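Local coordinates for adenylyl-sulfate kinase 1, chloroplastic (Arabidopsis thaliana, PDB 3UIE), which catalyses the ATP-dependent 3'-phosphorylation of adenosine 5'-phosphosulfate to 3'-phosphoadenylyl sulfate, the activated form of sulfate, at residues S36-L41 against E126-D130; S106-R112 against D161-L167. All coordinates share one frame; numbering follows the deposited sequence.

Interaction 1: S36-L41 against E126-D130. With MG (magnesium ion), chain F; ANP (phosphoaminophosphonic acid-adenylate ester), chain E.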
ATOM      1  N   SER A  36      -5.699  20.815  12.043  1.00 27.49           N
ATOM      2  CA  SER A  36      -6.332  21.572  10.957  1.00 27.64           C
ATOM      3  C   SER A  36      -7.577  20.874  10.419  1.00 30.42           C
ATOM      4  O   SER A  36      -8.353  21.463   9.668  1.00 32.19           O
ATOM      5  CB  SER A  36      -5.342  21.842   9.816  1.00 27.37           C
ATOM      6  OG  SER A  36      -4.803  20.646   9.289  1.00 27.16           O
ATOM      7  N   GLY A  37      -7.756  19.614  10.803  1.00 27.40           N
ATOM      8  CA  GLY A  37      -8.932  18.843  10.431  1.00 28.82           C
ATOM      9  C   GLY A  37      -8.747  17.885   9.252  1.00 26.96           C
ATOM     10  O   GLY A  37      -9.722  17.534   8.583  1.00 24.59           O
ATOM     11  N   LYS A  38      -7.513  17.448   9.004  1.00 25.71           N
ATOM     12  CA  LYS A  38      -7.231  16.535   7.897  1.00 24.84           C
ATOM     13  C   LYS A  38      -7.972  15.191   8.033  1.00 26.41           C
ATOM     14  O   LYS A  38      -8.612  14.722   7.087  1.00 27.27           O
ATOM     15  CB  LYS A  38      -5.720  16.286   7.777  1.00 23.57           C
ATOM     16  CG  LYS A  38      -4.877  17.536   7.507  1.00 23.24           C
ATOM     17  CD  LYS A  38      -3.387  17.159   7.511  1.00 27.63           C
ATOM     18  CE  LYS A  38      -2.952  16.486   8.818  1.00 27.72           C
ATOM     19  NZ  LYS A  38      -2.904  17.454   9.973  1.00 29.97           N
ATOM     20  N   SER A  39      -7.888  14.578   9.209  1.00 24.45           N
ATOM     21  CA  SER A  39      -8.496  13.260   9.418  1.00 29.25           C
ATOM     22  C   SER A  39     -10.019  13.345   9.390  1.00 26.94           C
ATOM     23  O   SER A  39     -10.709  12.443   8.884  1.00 26.80           O
ATOM     24  CB  SER A  39      -8.008  12.637  10.739  1.00 31.05           C
ATOM     25  OG  SER A  39      -6.621  12.365  10.637  1.00 30.86           O
ATOM     26  N   THR A  40     -10.541  14.434   9.932  1.00 26.22           N
ATOM     27  CA  THR A  40     -11.977  14.635   9.959  1.00 32.30           C
ATOM     28  C   THR A  40     -12.524  14.764   8.536  1.00 28.03           C
ATOM     29  O   THR A  40     -13.558  14.177   8.188  1.00 29.81           O
ATOM     30  CB  THR A  40     -12.330  15.859  10.784  1.00 34.96           C
ATOM     31  OG1 THR A  40     -11.919  15.632  12.139  1.00 31.64           O
ATOM     32  CG2 THR A  40     -13.816  16.095  10.732  1.00 33.20           C
ATOM     33  N   LEU A  41     -11.822  15.534   7.718  1.00 24.45           N
ATOM     34  CA  LEU A  41     -12.162  15.654   6.304  1.00 25.58           C
ATOM     35  C   LEU A  41     -12.006  14.307   5.579  1.00 26.44           C
ATOM     36  O   LEU A  41     -12.872  13.906   4.797  1.00 24.47           O
ATOM     37  CB  LEU A  41     -11.293  16.709   5.632  1.00 25.25           C
ATOM     38  CG  LEU A  41     -11.477  16.659   4.111  1.00 39.81           C
ATOM     39  CD1 LEU A  41     -12.857  17.170   3.716  1.00 24.31           C
ATOM     40  CD2 LEU A  41     -10.376  17.412   3.403  1.00 57.92           C
ATOM     41  N   GLU A 126      -3.893  17.692  -4.556  1.00 27.05           N
ATOM     42  CA  GLU A 126      -3.378  18.224  -3.299  1.00 24.68           C
ATOM     43  C   GLU A 126      -4.442  19.080  -2.629  1.00 25.36           C
ATOM     44  O   GLU A 126      -4.925  20.051  -3.205  1.00 25.50           O
ATOM     45  CB  GLU A 126      -2.110  19.034  -3.568  1.00 25.65           C
ATOM     46  CG  GLU A 126      -1.316  19.413  -2.334  1.00 27.99           C
ATOM     47  CD  GLU A 126       0.030  20.013  -2.692  1.00 25.32           C
ATOM     48  OE1 GLU A 126       0.210  20.395  -3.867  1.00 30.46           O
ATOM     49  OE2 GLU A 126       0.912  20.091  -1.805  1.00 29.79           O
ATOM     50  N   VAL A 127      -4.789  18.720  -1.401  1.00 24.18           N
ATOM     51  CA  VAL A 127      -5.859  19.367  -0.662  1.00 21.05           C
ATOM     52  C   VAL A 127      -5.273  20.033   0.581  1.00 22.94           C
ATOM     53  O   VAL A 127      -4.712  19.355   1.432  1.00 26.01           O
ATOM     54  CB  VAL A 127      -6.938  18.332  -0.250  1.00 25.03           C
ATOM     55  CG1 VAL A 127      -8.018  18.981   0.597  1.00 28.23           C
ATOM     56  CG2 VAL A 127      -7.536  17.679  -1.494  1.00 24.18           C
ATOM     57  N   PHE A 128      -5.363  21.366   0.656  1.00 21.17           N
ATOM     58  CA  PHE A 128      -4.761  22.113   1.757  1.00 24.24           C
ATOM     59  C   PHE A 128      -5.832  22.454   2.782  1.00 24.51           C
ATOM     60  O   PHE A 128      -6.816  23.127   2.462  1.00 27.62           O
ATOM     61  CB  PHE A 128      -4.123  23.413   1.220  1.00 27.38           C
ATOM     62  CG  PHE A 128      -3.464  24.277   2.274  1.00 26.25           C
ATOM     63  CD1 PHE A 128      -2.863  23.724   3.396  1.00 23.07           C
ATOM     64  CD2 PHE A 128      -3.450  25.661   2.131  1.00 34.04           C
ATOM     65  CE1 PHE A 128      -2.256  24.533   4.348  1.00 26.59           C
ATOM     66  CE2 PHE A 128      -2.854  26.474   3.087  1.00 29.33           C
ATOM     67  CZ  PHE A 128      -2.255  25.908   4.202  1.00 27.93           C
ATOM     68  N   MET A 129      -5.641  21.994   4.019  1.00 23.54           N
ATOM     69  CA  MET A 129      -6.481  22.433   5.120  1.00 27.54           C
ATOM     70  C   MET A 129      -5.967  23.792   5.602  1.00 30.66           C
ATOM     71  O   MET A 129      -5.094  23.877   6.475  1.00 29.75           O
ATOM     72  CB  MET A 129      -6.474  21.417   6.258  1.00 26.11           C
ATOM     73  CG  MET A 129      -6.890  19.986   5.834  1.00 27.08           C
ATOM     74  SD  MET A 129      -8.432  19.937   4.878  1.00 30.68           S
ATOM     75  CE  MET A 129      -9.623  20.363   6.149  1.00 31.36           C
ATOM     76  N   ASP A 130      -6.511  24.851   5.018  1.00 26.55           N
ATOM     77  CA  ASP A 130      -6.026  26.208   5.231  1.00 26.11           C
ATOM     78  C   ASP A 130      -6.593  26.786   6.530  1.00 27.92           C
ATOM     79  O   ASP A 130      -7.423  27.686   6.503  1.00 30.81           O
ATOM     80  CB  ASP A 130      -6.443  27.067   4.034  1.00 28.26           C
ATOM     81  CG  ASP A 130      -5.830  28.459   4.056  1.00 39.12           C
ATOM     82  OD1 ASP A 130      -4.913  28.715   4.870  1.00 31.50           O
ATOM     83  OD2 ASP A 130      -6.276  29.293   3.242  1.00 42.80           O
TER
HETATM   84 MG    MG F 403      -5.206  13.383  12.044  1.00 32.42          MG
HETATM   85  PG  ANP E 402      -3.322  15.692  13.230  1.00 36.37           P
HETATM   86  O1G ANP E 402      -2.530  15.901  14.618  1.00 31.32           O
HETATM   87  O2G ANP E 402      -3.700  14.207  13.199  1.00 28.85           O
HETATM   88  O3G ANP E 402      -2.426  16.066  12.073  1.00 32.43           O
HETATM   89  PB  ANP E 402      -5.785  16.677  11.969  1.00 28.57           P
HETATM   90  O1B ANP E 402      -6.245  15.234  11.559  1.00 26.30           O
HETATM   91  O2B ANP E 402      -5.395  17.673  10.851  1.00 26.08           O
HETATM   92  N3B ANP E 402      -4.772  16.549  13.338  1.00 27.64           N
HETATM   93  PA  ANP E 402      -8.426  16.366  13.159  1.00 28.76           P
HETATM   94  O1A ANP E 402      -8.098  15.307  14.152  1.00 27.42           O
HETATM   95  O2A ANP E 402      -9.182  15.862  11.974  1.00 29.01           O
HETATM   96  O3A ANP E 402      -7.096  17.121  12.804  1.00 27.84           O
HETATM   97  O5' ANP E 402      -9.275  17.519  13.826  1.00 31.31           O
HETATM   98  C5' ANP E 402      -8.863  18.186  14.969  1.00 30.19           C
HETATM   99  C4' ANP E 402      -9.924  18.718  15.755  1.00 34.19           C
HETATM  100  O4' ANP E 402     -10.598  19.793  15.030  1.00 34.68           O
HETATM  101  C3' ANP E 402     -10.901  17.643  15.959  1.00 49.51           C
HETATM  102  O3' ANP E 402     -11.212  17.537  17.332  1.00 56.46           O
HETATM  103  C2' ANP E 402     -12.080  18.009  15.186  1.00 54.37           C
HETATM  104  O2' ANP E 402     -13.257  17.831  15.925  1.00 63.27           O
HETATM  105  C1' ANP E 402     -11.926  19.447  14.865  1.00 41.63           C
HETATM  106  N9  ANP E 402     -12.395  19.701  13.496  1.00 42.71           N
HETATM  107  C8  ANP E 402     -12.088  18.935  12.440  1.00 38.26           C
HETATM  108  N7  ANP E 402     -12.680  19.460  11.376  1.00 33.43           N
HETATM  109  C5  ANP E 402     -13.369  20.553  11.756  1.00 34.21           C
HETATM  110  C6  ANP E 402     -14.159  21.456  11.059  1.00 37.16           C
HETATM  111  N6  ANP E 402     -14.365  21.285   9.628  1.00 39.41           N
HETATM  112  N1  ANP E 402     -14.722  22.467  11.737  1.00 42.18           N
HETATM  113  C2  ANP E 402     -14.524  22.603  13.062  1.00 38.34           C
HETATM  114  N3  ANP E 402     -13.778  21.754  13.758  1.00 44.34           N
HETATM  115  C4  ANP E 402     -13.189  20.715  13.124  1.00 40.47           C
HETATM  116  O   HOH W   1      -3.945  13.207  10.171  1.00 27.95           O
HETATM  117  O   HOH W   2      -6.496  13.178  13.578  1.00 27.08           O
HETATM  118  O   HOH W   3      -4.487  11.501  12.530  1.00 27.08           O
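M129, at the end of strand 124-129, fills the space between that strand and the start of helix 38-51. Its CB lies beside S36, 3.5 Å from OG, a hydroxyl that is hydrogen-bonded to the carbonyl O of L33. CG then packs on the aliphatic part of K38, 3.6 Å from its CG. Bends at chi2 and chi3 (-50° and -70°) fold the rest of the chain back, bringing SD to 3.5 Å from CD2 of L41 and CE to 3.7 Å from the carbonyl O of G37. An unbranched, flexible thioether suits neighbours that are in turn a hydroxyl, a methylene chain and a leucine methyl. L41 reaches on to meet V127 tip to tip, CD2 to CG1.

K38 meets M129 with CG and more loosely CA; bends at chi3 and chi4 then turn NZ to the nucleotide analogue, 2.6 Å from O3G and 2.7 Å from O2B of ANP. G37 takes a positive phi (99°), a conformation glycine reaches easily, and its bare CA passes close to the adenine ring. The amides of K38, S39 and T40 bind phosphate oxygens, while S39 OG sits 2.2 Å from the magnesium ion, whose shell is completed by O2G and O1B of ANP and three waters. The loop from strand 26-31 to helix 38-51, beside which strand 124-129 packs, is the P-loop (Walker A motif) of the P-loop NTPase fold.

Interaction 2: S106-R112 against D161-L167. With ADX (adenosine-5'-phosphosulfate), chain D.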
ATOM      1  N   SER A 106       2.626  16.326   6.594  1.00 25.96           N
ATOM      2  CA  SER A 106       3.494  16.488   5.414  1.00 26.72           C
ATOM      3  C   SER A 106       3.936  17.932   5.194  1.00 33.16           C
ATOM      4  O   SER A 106       3.568  18.558   4.206  1.00 27.25           O
ATOM      5  CB  SER A 106       2.834  15.908   4.153  1.00 27.68           C
ATOM      6  OG  SER A 106       1.482  16.317   4.022  1.00 23.28           O
ATOM      7  N   PRO A 107       4.735  18.467   6.131  1.00 27.15           N
ATOM      8  CA  PRO A 107       4.997  19.911   6.199  1.00 27.90           C
ATOM      9  C   PRO A 107       5.893  20.460   5.089  1.00 29.83           C
ATOM     10  O   PRO A 107       5.828  21.643   4.819  1.00 29.17           O
ATOM     11  CB  PRO A 107       5.681  20.071   7.566  1.00 28.44           C
ATOM     12  CG  PRO A 107       6.346  18.748   7.794  1.00 26.78           C
ATOM     13  CD  PRO A 107       5.405  17.725   7.212  1.00 27.98           C
ATOM     14  N   TYR A 108       6.707  19.618   4.462  1.00 27.80           N
ATOM     15  CA  TYR A 108       7.723  20.089   3.527  1.00 35.44           C
ATOM     16  C   TYR A 108       7.247  20.040   2.076  1.00 33.05           C
ATOM     17  O   TYR A 108       6.826  19.003   1.560  1.00 30.28           O
ATOM     18  CB  TYR A 108       9.012  19.280   3.701  1.00 38.81           C
ATOM     19  CG  TYR A 108       9.465  19.170   5.144  1.00 39.24           C
ATOM     20  CD1 TYR A 108       9.350  20.247   6.023  1.00 38.97           C
ATOM     21  CD2 TYR A 108       9.994  17.987   5.631  1.00 34.44           C
ATOM     22  CE1 TYR A 108       9.769  20.136   7.350  1.00 36.77           C
ATOM     23  CE2 TYR A 108      10.407  17.866   6.945  1.00 38.04           C
ATOM     24  CZ  TYR A 108      10.293  18.937   7.800  1.00 44.92           C
ATOM     25  OH  TYR A 108      10.713  18.791   9.105  1.00 42.66           O
ATOM     26  N   ARG A 109       7.335  21.188   1.426  1.00 30.93           N
ATOM     27  CA  ARG A 109       6.857  21.387   0.069  1.00 29.01           C
ATOM     28  C   ARG A 109       7.588  20.455  -0.900  1.00 32.06           C
ATOM     29  O   ARG A 109       6.973  19.799  -1.741  1.00 29.22           O
ATOM     30  CB  ARG A 109       7.104  22.867  -0.288  1.00 30.89           C
ATOM     31  CG  ARG A 109       6.427  23.401  -1.519  1.00 39.31           C
ATOM     32  CD  ARG A 109       6.647  24.932  -1.618  1.00 39.91           C
ATOM     33  NE  ARG A 109       5.832  25.652  -0.650  1.00 37.04           N
ATOM     34  CZ  ARG A 109       6.273  26.601   0.176  1.00 40.51           C
ATOM     35  NH1 ARG A 109       7.540  26.975   0.175  1.00 40.52           N
ATOM     36  NH2 ARG A 109       5.431  27.185   1.009  1.00 27.42           N
ATOM     37  N   THR A 110       8.907  20.390  -0.765  1.00 29.45           N
ATOM     38  CA  THR A 110       9.722  19.546  -1.639  1.00 27.90           C
ATOM     39  C   THR A 110       9.294  18.083  -1.560  1.00 31.61           C
ATOM     40  O   THR A 110       9.314  17.365  -2.568  1.00 31.90           O
ATOM     41  CB  THR A 110      11.232  19.671  -1.309  1.00 36.65           C
ATOM     42  OG1 THR A 110      12.006  18.946  -2.275  1.00 45.89           O
ATOM     43  CG2 THR A 110      11.537  19.146   0.094  1.00 35.04           C
ATOM     44  N   ASP A 111       8.923  17.624  -0.369  1.00 29.12           N
ATOM     45  CA  ASP A 111       8.539  16.221  -0.208  1.00 29.79           C
ATOM     46  C   ASP A 111       7.142  15.936  -0.749  1.00 31.32           C
ATOM     47  O   ASP A 111       6.929  14.903  -1.372  1.00 29.29           O
ATOM     48  CB  ASP A 111       8.673  15.775   1.244  1.00 31.60           C
ATOM     49  CG  ASP A 111      10.092  15.858   1.735  1.00 38.45           C
ATOM     50  OD1 ASP A 111      10.993  15.383   1.012  1.00 37.34           O
ATOM     51  OD2 ASP A 111      10.312  16.412   2.829  1.00 41.26           O
ATOM     52  N   ARG A 112       6.190  16.845  -0.525  1.00 26.07           N
ATOM     53  CA  ARG A 112       4.882  16.679  -1.164  1.00 27.70           C
ATOM     54  C   ARG A 112       4.999  16.748  -2.686  1.00 29.42           C
ATOM     55  O   ARG A 112       4.319  16.006  -3.389  1.00 27.45           O
ATOM     56  CB  ARG A 112       3.850  17.697  -0.677  1.00 26.87           C
ATOM     57  CG  ARG A 112       3.570  17.671   0.812  1.00 23.04           C
ATOM     58  CD  ARG A 112       2.322  18.523   1.125  1.00 22.60           C
ATOM     59  NE  ARG A 112       2.445  19.881   0.571  1.00 24.42           N
ATOM     60  CZ  ARG A 112       2.954  20.916   1.231  1.00 26.39           C
ATOM     61  NH1 ARG A 112       3.383  20.771   2.486  1.00 25.90           N
ATOM     62  NH2 ARG A 112       3.037  22.101   0.636  1.00 26.43           N
ATOM     63  N   ASP A 161       9.217  23.854  14.136  1.00 39.58           N
ATOM     64  CA  ASP A 161       9.567  23.260  12.849  1.00 43.36           C
ATOM     65  C   ASP A 161       8.633  23.855  11.802  1.00 39.49           C
ATOM     66  O   ASP A 161       7.473  24.141  12.094  1.00 40.40           O
ATOM     67  CB  ASP A 161       9.438  21.738  12.892  1.00 49.48           C
ATOM     68  CG  ASP A 161      10.270  21.048  11.819  1.00 54.95           C
ATOM     69  OD1 ASP A 161      11.499  21.270  11.772  1.00 57.10           O
ATOM     70  OD2 ASP A 161       9.694  20.291  11.011  1.00 54.36           O
ATOM     71  N   PRO A 162       9.141  24.082  10.584  1.00 43.01           N
ATOM     72  CA  PRO A 162       8.307  24.833   9.639  1.00 43.64           C
ATOM     73  C   PRO A 162       7.184  24.011   9.009  1.00 36.71           C
ATOM     74  O   PRO A 162       7.330  22.807   8.805  1.00 43.19           O
ATOM     75  CB  PRO A 162       9.310  25.282   8.568  1.00 45.11           C
ATOM     76  CG  PRO A 162      10.423  24.295   8.648  1.00 45.81           C
ATOM     77  CD  PRO A 162      10.513  23.880  10.090  1.00 42.82           C
ATOM     78  N   TYR A 163       6.055  24.659   8.747  1.00 35.25           N
ATOM     79  CA  TYR A 163       5.061  24.095   7.850  1.00 32.55           C
ATOM     80  C   TYR A 163       5.082  24.945   6.594  1.00 27.35           C
ATOM     81  O   TYR A 163       4.959  26.169   6.676  1.00 30.70           O
ATOM     82  CB  TYR A 163       3.637  24.077   8.438  1.00 28.10           C
ATOM     83  CG  TYR A 163       2.656  23.523   7.416  1.00 29.10           C
ATOM     84  CD1 TYR A 163       2.507  22.149   7.239  1.00 23.08           C
ATOM     85  CD2 TYR A 163       1.935  24.371   6.589  1.00 32.01           C
ATOM     86  CE1 TYR A 163       1.643  21.635   6.277  1.00 27.32           C
ATOM     87  CE2 TYR A 163       1.072  23.873   5.635  1.00 30.64           C
ATOM     88  CZ  TYR A 163       0.936  22.505   5.473  1.00 26.75           C
ATOM     89  OH  TYR A 163       0.086  22.013   4.509  1.00 25.73           O
ATOM     90  N   GLU A 164       5.253  24.298   5.442  1.00 28.42           N
ATOM     91  CA  GLU A 164       5.305  24.987   4.158  1.00 32.46           C
ATOM     92  C   GLU A 164       4.026  24.764   3.356  1.00 28.80           C
ATOM     93  O   GLU A 164       3.824  23.692   2.796  1.00 29.99           O
ATOM     94  CB  GLU A 164       6.533  24.515   3.372  1.00 28.27           C
ATOM     95  CG  GLU A 164       7.840  24.740   4.137  1.00 34.60           C
ATOM     96  CD  GLU A 164       9.065  24.195   3.420  1.00 45.86           C
ATOM     97  OE1 GLU A 164       8.921  23.254   2.616  1.00 41.09           O
ATOM     98  OE2 GLU A 164      10.175  24.710   3.665  1.00 38.11           O
ATOM     99  N   PRO A 165       3.141  25.777   3.311  1.00 27.50           N
ATOM    100  CA  PRO A 165       1.885  25.559   2.587  1.00 27.42           C
ATOM    101  C   PRO A 165       2.087  25.326   1.088  1.00 30.47           C
ATOM    102  O   PRO A 165       3.068  25.784   0.505  1.00 31.61           O
ATOM    103  CB  PRO A 165       1.117  26.863   2.829  1.00 31.20           C
ATOM    104  CG  PRO A 165       2.170  27.866   3.087  1.00 34.11           C
ATOM    105  CD  PRO A 165       3.226  27.137   3.864  1.00 32.37           C
ATOM    106  N   PRO A 166       1.154  24.600   0.465  1.00 29.20           N
ATOM    107  CA  PRO A 166       1.216  24.374  -0.977  1.00 31.07           C
ATOM    108  C   PRO A 166       1.078  25.703  -1.710  1.00 32.14           C
ATOM    109  O   PRO A 166       0.329  26.564  -1.271  1.00 33.48           O
ATOM    110  CB  PRO A 166      -0.012  23.501  -1.252  1.00 31.41           C
ATOM    111  CG  PRO A 166      -0.329  22.863   0.058  1.00 30.96           C
ATOM    112  CD  PRO A 166       0.022  23.895   1.092  1.00 28.26           C
ATOM    113  N   LEU A 167       1.799  25.847  -2.810  1.00 29.27           N
ATOM    114  CA  LEU A 167       1.779  27.079  -3.592  1.00 33.01           C
ATOM    115  C   LEU A 167       0.735  27.006  -4.692  1.00 37.48           C
ATOM    116  O   LEU A 167       0.280  28.025  -5.192  1.00 35.65           O
ATOM    117  CB  LEU A 167       3.153  27.333  -4.208  1.00 32.23           C
ATOM    118  CG  LEU A 167       4.299  27.440  -3.208  1.00 37.97           C
ATOM    119  CD1 LEU A 167       5.600  27.745  -3.917  1.00 37.61           C
ATOM    120  CD2 LEU A 167       3.984  28.490  -2.166  1.00 36.75           C
TER
HETATM  121  SB  ADX D 401       4.488  14.151   9.253  1.00 28.08           S
HETATM  122  O1B ADX D 401       5.532  13.165   9.270  1.00 30.55           O
HETATM  123  O2B ADX D 401       5.098  15.489   9.428  1.00 29.04           O
HETATM  124  O3B ADX D 401       3.756  14.145   7.971  1.00 24.99           O
HETATM  125  PA  ADX D 401       2.398  12.825  10.517  1.00 30.07           P
HETATM  126  O1A ADX D 401       2.879  11.516   9.947  1.00 28.19           O
HETATM  127  O2A ADX D 401       1.070  13.256   9.915  1.00 30.40           O
HETATM  128  O3A ADX D 401       3.529  13.945  10.399  1.00 29.78           O
HETATM  129  O5' ADX D 401       2.227  12.611  12.070  1.00 33.39           O
HETATM  130  C5' ADX D 401       1.545  13.567  12.825  1.00 39.89           C
HETATM  131  C4' ADX D 401       0.968  13.096  14.057  1.00 45.52           C
HETATM  132  O4' ADX D 401       2.010  12.696  14.940  1.00 37.95           O
HETATM  133  C3' ADX D 401       0.236  14.215  14.704  1.00 39.73           C
HETATM  134  O3' ADX D 401      -1.084  13.822  14.909  1.00 43.11           O
HETATM  135  C2' ADX D 401       0.805  14.380  15.978  1.00 57.66           C
HETATM  136  O2' ADX D 401      -0.169  13.962  16.875  1.00 75.93           O
HETATM  137  C1' ADX D 401       1.941  13.444  16.116  1.00 47.10           C
HETATM  138  N9  ADX D 401       3.165  14.117  16.456  1.00 37.71           N
HETATM  139  C8  ADX D 401       4.048  13.725  17.403  1.00 40.46           C
HETATM  140  N7  ADX D 401       5.108  14.554  17.379  1.00 37.13           N
HETATM  141  C5  ADX D 401       4.896  15.474  16.414  1.00 34.38           C
HETATM  142  C6  ADX D 401       5.628  16.578  15.934  1.00 45.99           C
HETATM  143  N6  ADX D 401       6.902  16.888  16.500  1.00 42.58           N
HETATM  144  N1  ADX D 401       5.122  17.339  14.931  1.00 51.12           N
HETATM  145  C2  ADX D 401       3.929  17.041  14.389  1.00 50.44           C
HETATM  146  N3  ADX D 401       3.202  15.988  14.827  1.00 43.39           N
HETATM  147  C4  ADX D 401       3.656  15.195  15.823  1.00 34.06           C
HETATM  148  O   HOH W   4      10.656  22.057   0.944  1.00 36.37           O
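Two arginines of the 106-112 segment each clasp one backbone carbonyl of the proline-rich run 161-167. R109 works side-on, NE and NH2 both reaching P165 O (NH2 at 2.8 Å), which lies in the guanidinium plane. R112 works end-on, NH1 and NH2 sharing E164 O, with NH2 at 2.8 Å; NH1 also binds S106 O, tying the turn to its own helix. A bend at chi3 (-53°) turns this guanidinium so that NH1 and NH2 meet the carbonyls while NE faces E126. Arginine suits both places because its planar set of N-H groups can put two donors on one carbonyl O; the prolines of this irregular run have no N-H to give.

The amide of E164 donates to P107 O, and its OE1 takes the amide of R109 at 2.9 Å, nearly along the C-O axis, just where helix 109-117 starts; water 4 links OE1 to T110 N. The negative carboxylate beside this N-terminus would probably be stabilised by the helix dipole. The turn belongs to the substrate site of the APS kinase fold: S106 N binds O3B of the sulfate of ADX at 2.8 Å, and S106 (OG hydrogen-bonded to L104 O) probably forms a phosphoserine intermediate, as in relatives.

Y108 OH donates to the syn lone pair of D161 OD2 at 2.6 Å, the ring and carboxylate planes 76° apart, and Y163 OH is hydrogen-bonded to T31.

Apolar contact is made by P107 CB, 3.8 Å from Y163 CD1. Over the R109 guanidinium, E164 CB lies on one face and L167 on the opposite one, both off-centre.

Overall arrangement
The two interactions lie about 14 Å apart, centre to centre, in one APS kinase domain built on a five-stranded parallel sheet. Their segments alternate along the chain: 36-41, 106-112, 126-130, then 161-167. Helix 109-117 is followed in the chain by strand 124-129, so the second segment of interaction 1 comes after the first of interaction 2. They also touch: E126 OE2 makes a salt bridge to R112 NE, and F128 packs on Y163 and P166, on the opposite side of the strand from M129. Interaction 1 backs the ATP-analogue and magnesium site and interaction 2 borders the APS site, so the strand joins the surroundings of both substrates of the phosphate transfer.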